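Local coordinates for putative NADH Oxidase (Clostridium acetobutylicum, PDB 3E10) that binds flavin mononucleotide and probably acts as an oxidoreductase of the nitroreductase family, at the interface of chains A and B. Residues are numbered along the deposited sequence; one frame, centred on the assembly and turned at random. Chains: chain A/B, Putative NADH Oxidase.

The interface of chains A and B. Residues chain A 46-50, 130; chain B 164-167.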
# COMPACT_ATOMS: atom_id res chain seq x y z
N ILE A 46 -9.67 3.19 -14.42
CA ILE A 46 -10.73 3.95 -15.08
C ILE A 46 -10.89 5.26 -14.35
O ILE A 46 -11.11 5.29 -13.15
CB ILE A 46 -12.10 3.20 -15.11
CG1 ILE A 46 -11.94 1.79 -15.63
CG2 ILE A 46 -13.10 4.02 -15.95
CD1 ILE A 46 -13.21 0.92 -15.52
N VAL A 47 -10.76 6.34 -15.09
CA VAL A 47 -10.84 7.69 -14.58
C VAL A 47 -12.19 8.26 -14.96
O VAL A 47 -12.48 8.40 -16.14
CB VAL A 47 -9.72 8.56 -15.12
CG1 VAL A 47 -9.88 9.99 -14.62
CG2 VAL A 47 -8.39 7.98 -14.68
N LEU A 48 -13.00 8.62 -13.96
CA LEU A 48 -14.31 9.21 -14.24
C LEU A 48 -14.38 10.63 -13.72
O LEU A 48 -14.05 10.93 -12.54
CB LEU A 48 -15.44 8.43 -13.58
CG LEU A 48 -15.65 6.96 -13.99
CD1 LEU A 48 -14.76 6.02 -13.23
CD2 LEU A 48 -17.14 6.60 -13.75
N GLU A 49 -14.87 11.49 -14.60
CA GLU A 49 -15.28 12.83 -14.22
C GLU A 49 -16.73 13.12 -14.56
O GLU A 49 -17.21 14.17 -14.19
CB GLU A 49 -14.40 13.91 -14.87
CG GLU A 49 -12.95 13.86 -14.45
CD GLU A 49 -12.16 15.03 -15.03
OE1 GLU A 49 -11.67 14.88 -16.17
OE2 GLU A 49 -12.11 16.11 -14.39
N ASP A 50 -17.44 12.20 -15.21
CA ASP A 50 -18.83 12.40 -15.57
C ASP A 50 -19.63 12.22 -14.30
O ASP A 50 -19.68 11.13 -13.73
CB ASP A 50 -19.25 11.40 -16.63
CG ASP A 50 -20.65 11.60 -17.09
OD1 ASP A 50 -21.54 11.67 -16.23
OD2 ASP A 50 -20.87 11.67 -18.32
N PHE A 130 -19.05 -1.65 -15.54
CA PHE A 130 -18.07 -1.32 -16.56
C PHE A 130 -17.90 -2.41 -17.63
O PHE A 130 -17.02 -2.31 -18.48
CB PHE A 130 -16.72 -1.01 -15.91
CG PHE A 130 -16.74 0.23 -15.06
CD1 PHE A 130 -16.76 1.48 -15.66
CD2 PHE A 130 -16.83 0.15 -13.70
CE1 PHE A 130 -16.78 2.62 -14.89
CE2 PHE A 130 -16.86 1.30 -12.94
CZ PHE A 130 -16.86 2.52 -13.53
N HIS B 164 -7.94 4.52 -18.67
CA HIS B 164 -9.18 4.40 -19.41
C HIS B 164 -10.06 5.55 -19.03
O HIS B 164 -10.35 5.78 -17.85
CB HIS B 164 -9.84 3.06 -19.07
CG HIS B 164 -8.95 1.88 -19.34
ND1 HIS B 164 -9.14 1.05 -20.42
CD2 HIS B 164 -7.84 1.43 -18.70
CE1 HIS B 164 -8.20 0.12 -20.42
NE2 HIS B 164 -7.40 0.33 -19.38
N ILE B 165 -10.53 6.28 -20.04
CA ILE B 165 -11.26 7.51 -19.81
C ILE B 165 -12.76 7.22 -19.79
O ILE B 165 -13.33 6.84 -20.81
CB ILE B 165 -10.92 8.54 -20.88
CG1 ILE B 165 -9.43 8.93 -20.83
CG2 ILE B 165 -11.82 9.77 -20.76
CD1 ILE B 165 -8.97 9.53 -19.50
N GLU B 166 -13.37 7.39 -18.61
CA GLU B 166 -14.79 7.25 -18.32
C GLU B 166 -15.37 5.83 -18.39
O GLU B 166 -16.28 5.51 -17.63
CB GLU B 166 -15.65 8.21 -19.19
CG GLU B 166 -15.28 9.69 -19.05
CD GLU B 166 -15.60 10.30 -17.66
OE1 GLU B 166 -16.39 9.72 -16.91
OE2 GLU B 166 -15.02 11.36 -17.34
N LYS B 167 -14.85 5.01 -19.30
CA LYS B 167 -15.25 3.63 -19.47
C LYS B 167 -13.98 2.84 -19.72
O LYS B 167 -12.93 3.41 -20.06
CB LYS B 167 -16.23 3.47 -20.65
CG LYS B 167 -15.70 3.91 -22.01
CD LYS B 167 -16.66 3.61 -23.16
CE LYS B 167 -16.03 3.99 -24.49
NZ LYS B 167 -16.86 3.42 -25.61
O HOH W 1 -12.26 12.72 -18.02
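Strand 43-48 of chain A, with the loop that follows it, takes up strand 163-165 and the C-terminal tail of chain B as a parallel edge strand, the strand exchange typical of nitroreductase-family dimers; the two-fold axis repeats it with the chains exchanged. A:Val47 is gripped through both backbone polar atoms. Its N donates to the carbonyl O of B:His164 at 2.8 Å, almost straight (173° at H), and its O accepts from B:Glu166 N, also at 2.8 Å, with this donor tilted 28° from the carbonyl plane. Beyond the strand, B:Glu166 continues the backbone pairing with its carboxylate, which reaches the turn after strand 43-48. Bent at chi2 (-67°), its side chain crosses that of A:Leu48 at a slant and presents both oxygens to successive amides: OE2 takes A:Glu49 N at 2.7 Å, and OE1 takes A:Asp50 N in a longer bond of 3.2 Å. Both donors approach from the syn side, somewhat out of the carboxylate plane, and together they would limit rotation of the group. Water 1 joins OE2 of B:Glu166 to OE1 of A:Glu49, whose chain is extended beyond CG. A:Glu49 OE1 lies 5.0 Å from B:Glu166 OE2, and A:Asp50 OD2 lies 5.1 Å from B:Glu166 OE1. The two N-H groups, and perhaps the nearby start of helix 51-57, may offset repulsion among the acids if they are charged. The methyl CG2 of A:Ile46, anti to its backbone N, lies 3.8 Å from backbone C of B:Glu166. A:Ile46 CD1 rests over one face of the A:Phe130 ring, near its rim, while CE1 of that ring lies 4.0 Å from B:Glu166 O.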